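Local atomic coordinates of mandelate racemase/muconate lactonizing enzyme family protein (Bradyrhizobium sp. ORS 278, PDB entry 3TOY), a protein that is of unknown function but belongs to the mandelate racemase/muconate lactonizing enzyme family of the enolase superfamily, and holds a calcium ion in its C-terminal barrel domain. Residues Y160-V165 and A186-G191; A215-F220 and D240-E245; I265-G270 and A287-M292. All coordinates share one frame; numbering follows the deposited sequence.

Contact 1. Residues Y160-V165 and A186-G191. With ACT (acetate ion), chain F.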
loop_
_atom_site.group_PDB
_atom_site.type_symbol
_atom_site.label_atom_id
_atom_site.label_comp_id
_atom_site.label_asym_id
_atom_site.label_seq_id
_atom_site.Cartn_x
_atom_site.Cartn_y
_atom_site.Cartn_z
ATOM N N TYR A 160 -23.352 -8.751 -29.438
ATOM C CA TYR A 160 -24.334 -7.716 -29.187
ATOM C C TYR A 160 -24.363 -6.747 -30.339
ATOM O O TYR A 160 -23.374 -6.562 -31.052
ATOM C CB TYR A 160 -24.081 -6.957 -27.879
ATOM C CG TYR A 160 -22.805 -6.148 -27.856
ATOM C CD1 TYR A 160 -22.792 -4.816 -28.279
ATOM C CD2 TYR A 160 -21.617 -6.702 -27.379
ATOM C CE1 TYR A 160 -21.631 -4.065 -28.256
ATOM C CE2 TYR A 160 -20.442 -5.965 -27.367
ATOM C CZ TYR A 160 -20.465 -4.646 -27.789
ATOM O OH TYR A 160 -19.315 -3.914 -27.732
ATOM N N ASP A 161 -25.521 -6.111 -30.497
ATOM C CA ASP A 161 -25.747 -5.202 -31.603
ATOM C C ASP A 161 -25.448 -3.767 -31.166
ATOM O O ASP A 161 -26.036 -3.252 -30.215
ATOM C CB ASP A 161 -27.208 -5.339 -32.073
ATOM C CG ASP A 161 -27.386 -5.020 -33.551
ATOM O OD1 ASP A 161 -26.377 -4.798 -34.262
ATOM O OD2 ASP A 161 -28.554 -5.000 -34.004
ATOM N N SER A 162 -24.538 -3.126 -31.879
ATOM C CA SER A 162 -23.954 -1.899 -31.418
ATOM C C SER A 162 -24.537 -0.702 -32.156
ATOM O O SER A 162 -24.334 -0.550 -33.362
ATOM C CB SER A 162 -22.428 -2.001 -31.582
ATOM O OG SER A 162 -21.758 -0.929 -30.955
ATOM N N TYR A 163 -25.238 0.153 -31.419
ATOM C CA TYR A 163 -25.903 1.316 -31.983
ATOM C C TYR A 163 -25.331 2.645 -31.499
ATOM O O TYR A 163 -24.555 2.701 -30.538
ATOM C CB TYR A 163 -27.386 1.257 -31.645
ATOM C CG TYR A 163 -28.115 0.121 -32.335
ATOM C CD1 TYR A 163 -28.649 0.286 -33.612
ATOM C CD2 TYR A 163 -28.296 -1.097 -31.706
ATOM C CE1 TYR A 163 -29.329 -0.752 -34.246
ATOM C CE2 TYR A 163 -28.971 -2.142 -32.333
ATOM C CZ TYR A 163 -29.487 -1.959 -33.600
ATOM O OH TYR A 163 -30.161 -2.992 -34.222
ATOM N N GLY A 164 -25.717 3.725 -32.174
ATOM C CA GLY A 164 -25.447 5.062 -31.678
ATOM C C GLY A 164 -26.525 5.370 -30.663
ATOM O O GLY A 164 -27.092 4.461 -30.064
ATOM N N VAL A 165 -26.804 6.647 -30.441
ATOM C CA VAL A 165 -27.899 7.015 -29.551
ATOM C C VAL A 165 -29.196 6.401 -30.081
ATOM O O VAL A 165 -29.501 6.512 -31.269
ATOM C CB VAL A 165 -28.057 8.546 -29.470
ATOM C CG1 VAL A 165 -29.294 8.926 -28.649
ATOM C CG2 VAL A 165 -26.780 9.184 -28.906
ATOM N N ALA A 186 -28.509 -8.939 -26.610
ATOM C CA ALA A 186 -27.750 -7.856 -25.998
ATOM C C ALA A 186 -27.650 -6.701 -26.991
ATOM O O ALA A 186 -27.396 -6.929 -28.176
ATOM C CB ALA A 186 -26.354 -8.361 -25.599
ATOM N N ILE A 187 -27.867 -5.475 -26.499
ATOM C CA ILE A 187 -27.881 -4.240 -27.286
ATOM C C ILE A 187 -27.016 -3.176 -26.598
ATOM O O ILE A 187 -27.137 -2.986 -25.391
ATOM C CB ILE A 187 -29.308 -3.644 -27.342
ATOM C CG1 ILE A 187 -30.284 -4.639 -27.991
ATOM C CG2 ILE A 187 -29.320 -2.363 -28.133
ATOM C CD1 ILE A 187 -29.952 -4.906 -29.444
ATOM N N LYS A 188 -26.180 -2.471 -27.358
ATOM C CA LYS A 188 -25.425 -1.339 -26.805
ATOM C C LYS A 188 -25.884 -0.039 -27.434
ATOM O O LYS A 188 -26.110 0.030 -28.646
ATOM C CB LYS A 188 -23.920 -1.502 -27.014
ATOM C CG LYS A 188 -23.079 -0.359 -26.366
ATOM C CD LYS A 188 -21.613 -0.757 -26.305
ATOM C CE LYS A 188 -20.915 -0.576 -27.640
ATOM N NZ LYS A 188 -19.479 -0.963 -27.570
ATOM N N SER A 189 -26.041 0.990 -26.609
ATOM C CA SER A 189 -26.317 2.321 -27.117
ATOM C C SER A 189 -25.337 3.354 -26.530
ATOM O O SER A 189 -24.445 2.987 -25.753
ATOM C CB SER A 189 -27.757 2.705 -26.814
ATOM O OG SER A 189 -28.111 3.869 -27.549
ATOM N N LYS A 190 -25.503 4.624 -26.910
ATOM C CA LYS A 190 -24.551 5.682 -26.549
ATOM C C LYS A 190 -25.128 6.696 -25.579
ATOM O O LYS A 190 -26.325 7.030 -25.620
ATOM C CB LYS A 190 -24.064 6.462 -27.775
ATOM C CG LYS A 190 -23.609 5.647 -28.954
ATOM C CD LYS A 190 -22.370 4.863 -28.659
ATOM C CE LYS A 190 -21.465 4.749 -29.889
ATOM N NZ LYS A 190 -20.481 3.644 -29.610
ATOM N N GLY A 191 -24.257 7.234 -24.733
ATOM C CA GLY A 191 -24.655 8.313 -23.843
ATOM C C GLY A 191 -23.637 9.423 -23.749
ATOM O O GLY A 191 -22.592 9.393 -24.407
HETATM C C ACT F . -17.120 3.535 -31.067
HETATM O O ACT F . -17.104 2.419 -31.645
HETATM O OXT ACT F . -17.547 3.547 -29.894
HETATM C CH3 ACT F . -16.655 4.800 -31.737
HETATM O O HOH W 1 -22.588 1.389 -29.536
#
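K188 reaches across to Y160 where the first two parallel strands of the barrel, 157-162 and 186-190, run side by side; helix 168-181 joins them as a beta-alpha-beta unit. The ammonium group gives a hydrogen bond to the tyrosine, K188 NZ to Y160 OH at 3.0 Å. The lysine chain is stretched out until chi3 (79°), where it bends, and its CE lies 3.6 Å from Y160 CE1. NZ is also held by salt bridges to E245 and E341, so two carboxylates and the phenol oxygen fix the end of the chain. S162, on the same face, hydrogen-bonds through OG to E341.

On the other face I187 meets D161 and Y163: its CD1 rests 3.8 Å from D161 CB, while CG2 approaches Y163 CD2 at 3.9 Å. Helix 168-181 packs over that tyrosine.

Behind these side chains stands the parallel ladder, D161 N to A186 O, K188 N to D161 O and Y163 N to K188 O. Further along, S189 OG gives a 2.8 Å bond to G164 O. K190 CG presses on the glycine backbone, 3.3 Å from G164 CA, which is tighter than usual carbon contact. K190 NZ gives hydrogen bonds to D219 and, at 2.9 Å, to OXT of a bound acetate. One water ties this end together, accepting from K190 NZ and donating to S162 OG and, at 2.6 Å, to Y163 O.

Contact 2. Residues A215-F220 and D240-E245. With CA (calcium ion), chain E; P4C (O-acetaldehydyl-hexaethylene glycol), chain R.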
loop_
_atom_site.group_PDB
_atom_site.type_symbol
_atom_site.label_atom_id
_atom_site.label_comp_id
_atom_site.label_asym_id
_atom_site.label_seq_id
_atom_site.Cartn_x
_atom_site.Cartn_y
_atom_site.Cartn_z
ATOM N N ALA A 215 -29.738 -7.945 -22.565
ATOM C CA ALA A 215 -28.642 -7.193 -21.955
ATOM C C ALA A 215 -28.544 -5.815 -22.629
ATOM O O ALA A 215 -28.717 -5.696 -23.841
ATOM C CB ALA A 215 -27.330 -7.941 -22.056
ATOM N N LEU A 216 -28.300 -4.773 -21.827
ATOM C CA LEU A 216 -28.125 -3.415 -22.339
ATOM C C LEU A 216 -26.763 -2.902 -21.870
ATOM O O LEU A 216 -26.453 -2.981 -20.682
ATOM C CB LEU A 216 -29.179 -2.483 -21.756
ATOM C CG LEU A 216 -30.604 -2.536 -22.275
ATOM C CD1 LEU A 216 -31.420 -1.496 -21.514
ATOM C CD2 LEU A 216 -30.607 -2.247 -23.765
ATOM N N MET A 217 -25.970 -2.385 -22.797
ATOM C CA MET A 217 -24.707 -1.745 -22.466
ATOM C C MET A 217 -24.806 -0.277 -22.802
ATOM O O MET A 217 -25.547 0.104 -23.726
ATOM C CB MET A 217 -23.562 -2.372 -23.267
ATOM C CG MET A 217 -23.184 -3.787 -22.840
ATOM S SD MET A 217 -24.274 -5.033 -23.550
ATOM C CE MET A 217 -23.097 -6.323 -24.033
ATOM N N LEU A 218 -24.058 0.556 -22.076
ATOM C CA LEU A 218 -24.067 2.006 -22.339
ATOM C C LEU A 218 -22.657 2.532 -22.576
ATOM O O LEU A 218 -21.787 2.343 -21.737
ATOM C CB LEU A 218 -24.766 2.758 -21.194
ATOM C CG LEU A 218 -24.829 4.294 -21.286
ATOM C CD1 LEU A 218 -25.593 4.731 -22.548
ATOM C CD2 LEU A 218 -25.501 4.905 -20.024
ATOM N N ASP A 219 -22.442 3.187 -23.725
ATOM C CA ASP A 219 -21.140 3.691 -24.107
ATOM C C ASP A 219 -21.108 5.213 -24.052
ATOM O O ASP A 219 -21.845 5.880 -24.781
ATOM C CB ASP A 219 -20.812 3.160 -25.506
ATOM C CG ASP A 219 -19.424 3.546 -26.001
ATOM O OD1 ASP A 219 -18.668 4.237 -25.291
ATOM O OD2 ASP A 219 -19.080 3.116 -27.125
ATOM N N PHE A 220 -20.275 5.764 -23.162
ATOM C CA PHE A 220 -20.132 7.215 -23.010
ATOM C C PHE A 220 -19.116 7.819 -23.966
ATOM O O PHE A 220 -18.985 9.051 -24.045
ATOM C CB PHE A 220 -19.766 7.611 -21.555
ATOM C CG PHE A 220 -20.927 7.560 -20.596
ATOM C CD1 PHE A 220 -22.033 8.385 -20.781
ATOM C CD2 PHE A 220 -20.905 6.717 -19.496
ATOM C CE1 PHE A 220 -23.101 8.356 -19.917
ATOM C CE2 PHE A 220 -21.999 6.686 -18.590
ATOM C CZ PHE A 220 -23.088 7.514 -18.806
ATOM N N ASP A 240 -30.150 -2.233 -14.563
ATOM C CA ASP A 240 -29.550 -3.531 -14.795
ATOM C C ASP A 240 -28.674 -3.535 -16.059
ATOM O O ASP A 240 -28.798 -4.426 -16.915
ATOM C CB ASP A 240 -30.636 -4.608 -14.896
ATOM C CG ASP A 240 -30.078 -6.018 -14.779
ATOM O OD1 ASP A 240 -29.112 -6.211 -14.013
ATOM O OD2 ASP A 240 -30.602 -6.938 -15.451
ATOM N N LEU A 241 -27.796 -2.538 -16.175
ATOM C CA LEU A 241 -26.853 -2.470 -17.300
ATOM C C LEU A 241 -25.729 -3.495 -17.149
ATOM O O LEU A 241 -25.277 -3.778 -16.048
ATOM C CB LEU A 241 -26.265 -1.059 -17.404
ATOM C CG LEU A 241 -27.319 0.029 -17.549
ATOM C CD1 LEU A 241 -26.659 1.401 -17.616
ATOM C CD2 LEU A 241 -28.110 -0.275 -18.814
ATOM N N THR A 242 -25.271 -4.046 -18.268
ATOM C CA THR A 242 -24.208 -5.029 -18.244
ATOM C C THR A 242 -22.849 -4.369 -18.045
ATOM O O THR A 242 -21.986 -4.924 -17.364
ATOM C CB THR A 242 -24.241 -5.838 -19.553
ATOM O OG1 THR A 242 -25.354 -6.736 -19.486
ATOM C CG2 THR A 242 -22.941 -6.634 -19.764
ATOM N N TRP A 243 -22.661 -3.206 -18.657
ATOM C CA TRP A 243 -21.406 -2.447 -18.480
ATOM C C TRP A 243 -21.550 -0.993 -18.882
ATOM O O TRP A 243 -22.502 -0.620 -19.606
ATOM C CB TRP A 243 -20.231 -3.134 -19.207
ATOM C CG TRP A 243 -20.135 -2.998 -20.734
ATOM C CD1 TRP A 243 -20.209 -1.854 -21.487
ATOM C CD2 TRP A 243 -19.833 -4.060 -21.645
ATOM N NE1 TRP A 243 -19.986 -2.154 -22.828
ATOM C CE2 TRP A 243 -19.756 -3.503 -22.938
ATOM C CE3 TRP A 243 -19.623 -5.438 -21.486
ATOM C CZ2 TRP A 243 -19.491 -4.278 -24.061
ATOM C CZ3 TRP A 243 -19.366 -6.205 -22.610
ATOM C CH2 TRP A 243 -19.291 -5.619 -23.878
ATOM N N ILE A 244 -20.663 -0.164 -18.330
ATOM C CA ILE A 244 -20.521 1.230 -18.737
ATOM C C ILE A 244 -19.192 1.335 -19.454
ATOM O O ILE A 244 -18.144 1.007 -18.870
ATOM C CB ILE A 244 -20.444 2.137 -17.510
ATOM C CG1 ILE A 244 -21.733 1.982 -16.682
ATOM C CG2 ILE A 244 -20.198 3.583 -17.945
ATOM C CD1 ILE A 244 -22.980 2.648 -17.335
ATOM N N GLU A 245 -19.201 1.854 -20.686
ATOM C CA GLU A 245 -18.022 1.774 -21.539
ATOM C C GLU A 245 -17.365 3.152 -21.704
ATOM O O GLU A 245 -18.060 4.151 -21.939
ATOM C CB GLU A 245 -18.458 1.184 -22.885
ATOM C CG GLU A 245 -17.378 1.002 -23.913
ATOM C CD GLU A 245 -17.924 0.256 -25.127
ATOM O OE1 GLU A 245 -18.701 -0.712 -24.912
ATOM O OE2 GLU A 245 -17.564 0.633 -26.268
HETATM CA CA CA E . -17.001 2.188 -27.885
HETATM O O1 P4C R . -18.372 -12.281 -16.155
HETATM C C2 P4C R . -18.403 -12.423 -17.583
HETATM C C3 P4C R . -18.950 -13.790 -17.987
HETATM O O4 P4C R . -18.565 -14.008 -19.348
HETATM C C5 P4C R . -19.046 -15.235 -19.907
HETATM C C6 P4C R . -19.477 -15.031 -21.366
HETATM O O7 P4C R . -20.790 -14.472 -21.387
HETATM C C8 P4C R . -21.293 -14.054 -22.668
HETATM C C9 P4C R . -22.750 -14.529 -22.794
HETATM O O10 P4C R . -23.722 -13.553 -22.422
HETATM C C11 P4C R . -24.958 -14.127 -21.950
HETATM C C12 P4C R . -24.898 -14.464 -20.461
HETATM O O13 P4C R . -25.958 -13.840 -19.723
HETATM C C14 P4C R . -25.695 -13.712 -18.318
HETATM C C15 P4C R . -25.104 -12.349 -17.946
HETATM O O16 P4C R . -26.016 -11.519 -17.208
HETATM C C17 P4C R . -25.708 -10.117 -17.278
HETATM C C18 P4C R . -26.908 -9.237 -16.909
HETATM O O19 P4C R . -27.753 -9.012 -18.048
HETATM C C20 P4C R . -29.120 -8.758 -17.707
HETATM C C21 P4C R . -30.030 -8.975 -18.918
HETATM O O22 P4C R . -30.192 -10.370 -19.201
HETATM O O HOH W 2 -27.988 -5.710 -19.027
HETATM O O HOH W 3 -16.338 3.727 -26.353
HETATM O O HOH W 4 -17.907 0.763 -29.664
#
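This is a parallel strand pairing inside the barrel, the beta-alpha-beta unit of strand 215-219, helix 226-236 and strand 243-245, and the C-terminal ends of its two strands carry the calcium site. D219 and E245, neighbours on one face of the sheet, each give the ion one carboxylate oxygen: D219 OD2 binds it at 2.4 Å and E245 OE2 at 2.3 Å. E271 completes the protein ligands, as is characteristic of metal sites in the enolase superfamily. The two carboxylate planes are turned 35° apart, and OD2 of D219 comes within 3.0 Å of E245 OE2; the shared metal would offset the repulsion between two acidic groups so close.

The other oxygens are fixed separately. D219 OD1 accepts from the backbone N of N221, whereas E245 OE1 uses its anti lone pair for W243 NE1, 2.8 Å away, and also meets K188 in a salt bridge. The tryptophan reaches that position with chi1 at 76°, CG lying between its backbone N and carbonyl carbon.

M217 covers one face of this indole. Its CG sits 3.4 Å from the centroid of the W243 five-membered ring, a CH-pi contact, and SD stands above the six-membered ring as a more distant Met-aromatic partner. On the opposite face of the sheet L218 packs on I244, and the edge of the F220 ring meets I244 CG2, 3.6 Å from F220 CD2. Backbone bonds join T242 N to L216 O, L218 N to W243 O, E245 N to L218 O and F220 N to E245 O. At the N-terminal end, next to a bound O-acetaldehydyl-hexaethylene glycol, one water accepts from L216 N at 3.0 Å, donates to D240 O and bonds to T242 OG1.

Contact 3. Residues I265-G270 and A287-M292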
loop_
_atom_site.group_PDB
_atom_site.type_symbol
_atom_site.label_atom_id
_atom_site.label_comp_id
_atom_site.label_asym_id
_atom_site.label_seq_id
_atom_site.Cartn_x
_atom_site.Cartn_y
_atom_site.Cartn_z
ATOM N N ILE A 265 -21.596 -0.702 -11.392
ATOM C CA ILE A 265 -21.749 -1.317 -12.718
ATOM C C ILE A 265 -20.367 -1.560 -13.288
ATOM O O ILE A 265 -19.503 -0.699 -13.153
ATOM C CB ILE A 265 -22.514 -0.368 -13.683
ATOM C CG1 ILE A 265 -23.827 0.105 -13.030
ATOM C CG2 ILE A 265 -22.762 -1.075 -15.036
ATOM C CD1 ILE A 265 -24.638 1.139 -13.901
ATOM N N PRO A 266 -20.147 -2.740 -13.905
ATOM C CA PRO A 266 -18.820 -3.026 -14.427
ATOM C C PRO A 266 -18.383 -1.963 -15.426
ATOM O O PRO A 266 -19.192 -1.474 -16.233
ATOM C CB PRO A 266 -18.976 -4.397 -15.077
ATOM C CG PRO A 266 -20.136 -5.067 -14.263
ATOM C CD PRO A 266 -21.062 -3.898 -13.977
ATOM N N ILE A 267 -17.101 -1.613 -15.373
ATOM C CA ILE A 267 -16.535 -0.619 -16.276
ATOM C C ILE A 267 -15.815 -1.343 -17.401
ATOM O O ILE A 267 -14.983 -2.214 -17.147
ATOM C CB ILE A 267 -15.517 0.256 -15.520
ATOM C CG1 ILE A 267 -16.227 1.015 -14.400
ATOM C CG2 ILE A 267 -14.828 1.238 -16.462
ATOM C CD1 ILE A 267 -17.447 1.909 -14.894
ATOM N N GLN A 268 -16.165 -0.989 -18.638
ATOM C CA GLN A 268 -15.577 -1.561 -19.857
ATOM C C GLN A 268 -14.714 -0.482 -20.539
ATOM O O GLN A 268 -15.087 0.695 -20.574
ATOM C CB GLN A 268 -16.724 -1.974 -20.813
ATOM C CG GLN A 268 -16.304 -2.444 -22.200
ATOM C CD GLN A 268 -15.572 -3.770 -22.159
ATOM O OE1 GLN A 268 -14.397 -3.815 -21.787
ATOM N NE2 GLN A 268 -16.265 -4.875 -22.540
ATOM N N ALA A 269 -13.564 -0.889 -21.069
ATOM C CA ALA A 269 -12.668 0.053 -21.749
ATOM C C ALA A 269 -11.698 -0.725 -22.597
ATOM O O ALA A 269 -11.721 -1.940 -22.599
ATOM C CB ALA A 269 -11.915 0.951 -20.735
ATOM N N GLY A 270 -10.826 -0.032 -23.317
ATOM C CA GLY A 270 -9.744 -0.750 -24.010
ATOM C C GLY A 270 -9.709 -0.609 -25.524
ATOM O O GLY A 270 -8.683 -0.891 -26.154
ATOM N N ALA A 287 -7.648 -0.021 -14.294
ATOM C CA ALA A 287 -8.572 0.882 -15.005
ATOM C C ALA A 287 -10.012 0.335 -15.195
ATOM O O ALA A 287 -10.978 1.109 -15.150
ATOM C CB ALA A 287 -7.966 1.271 -16.355
ATOM N N SER A 288 -10.169 -0.965 -15.438
ATOM C CA SER A 288 -11.499 -1.488 -15.789
ATOM C C SER A 288 -11.770 -2.905 -15.301
ATOM O O SER A 288 -10.848 -3.634 -14.930
ATOM C CB SER A 288 -11.689 -1.410 -17.303
ATOM O OG SER A 288 -10.783 -2.309 -17.950
ATOM N N ASP A 289 -13.055 -3.276 -15.275
ATOM C CA ASP A 289 -13.476 -4.620 -14.922
ATOM C C ASP A 289 -13.443 -5.529 -16.100
ATOM O O ASP A 289 -13.144 -6.708 -15.943
ATOM C CB ASP A 289 -14.912 -4.601 -14.375
ATOM C CG ASP A 289 -15.021 -3.729 -13.150
ATOM O OD1 ASP A 289 -14.412 -4.108 -12.131
ATOM O OD2 ASP A 289 -15.660 -2.664 -13.192
ATOM N N PHE A 290 -13.788 -4.973 -17.267
ATOM C CA PHE A 290 -13.824 -5.711 -18.526
ATOM C C PHE A 290 -12.869 -4.972 -19.479
ATOM O O PHE A 290 -12.613 -3.771 -19.303
ATOM C CB PHE A 290 -15.231 -5.609 -19.158
ATOM C CG PHE A 290 -16.354 -6.242 -18.334
ATOM C CD1 PHE A 290 -16.090 -7.210 -17.373
ATOM C CD2 PHE A 290 -17.676 -5.887 -18.575
ATOM C CE1 PHE A 290 -17.141 -7.786 -16.663
ATOM C CE2 PHE A 290 -18.727 -6.474 -17.872
ATOM C CZ PHE A 290 -18.450 -7.427 -16.934
ATOM N N ILE A 291 -12.401 -5.650 -20.533
ATOM C CA ILE A 291 -11.674 -4.951 -21.593
ATOM C C ILE A 291 -12.240 -5.393 -22.942
ATOM O O ILE A 291 -12.788 -6.478 -23.048
ATOM C CB ILE A 291 -10.117 -5.214 -21.594
ATOM C CG1 ILE A 291 -9.798 -6.708 -21.716
ATOM C CG2 ILE A 291 -9.460 -4.556 -20.316
ATOM C CD1 ILE A 291 -8.317 -6.977 -21.866
ATOM N N MET A 292 -12.059 -4.542 -23.940
ATOM C CA MET A 292 -12.437 -4.851 -25.321
ATOM C C MET A 292 -11.405 -4.274 -26.297
ATOM O O MET A 292 -11.603 -3.180 -26.857
ATOM C CB MET A 292 -13.841 -4.300 -25.637
ATOM C CG MET A 292 -14.092 -2.848 -25.256
ATOM S SD MET A 292 -15.826 -2.363 -25.530
ATOM C CE MET A 292 -15.842 -2.099 -27.341
HETATM O O HOH W 5 -17.058 -1.440 -11.396
#
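Strand 267-269, helix 275-285 and the short, weakly bonded strand 290-291 make a further beta-alpha-beta unit of the barrel, whose two strands are joined by a side chain as well as by backbone bonds. D289 bonds to the other segment through its carboxylate: its OD2 receives I267 N at 2.8 Å, in a nearly straight bond (168°) to the anti lone pair. With chi1 at -60°, the carboxylate swings back beside its own backbone N toward P266 and I267. In return I267 O accepts from both D289 N and F290 N, the latter 3.0 Å away. Further along, M292 N bonds to A269 O at 2.9 Å.

P266 CB lies over one face of the F290 ring, shifted toward its rim and 3.5 Å from F290 CE2; H338 meets the same ring edge-to-face. Toward the C-terminal end of the strands, the M292 side chain crosses that of Q268 at about a right angle, SD coming to 3.4 Å from Q268 CG.

D289 OD2 takes a second bond from a water that also donates to I265 O, and OD1 pairs with R260, a residue of a second calcium site. Gripped by an N-H, a water and a guanidinium group, this carboxylate is probably ionised and has little freedom to rotate.

Following the chain from the N terminus, each contact closes its own loop in series, and none nests in or crosses another: contact 1 brackets helix 168-181, contact 2 helix 226-236 and contact 3 helix 275-285. The sheet then stitches them laterally. Strand 186-190 of contact 1 lies beside strand 215-219 of contact 2, with a probable hydrogen bond from G191 N to D219 O; strand 243-245 borders strand 267-269 of contact 3 through I244. Curvature of the barrel also brings the ends together: the methyl of M292, in contact 3, packs against the polar tips of K188 and Y160 in contact 1.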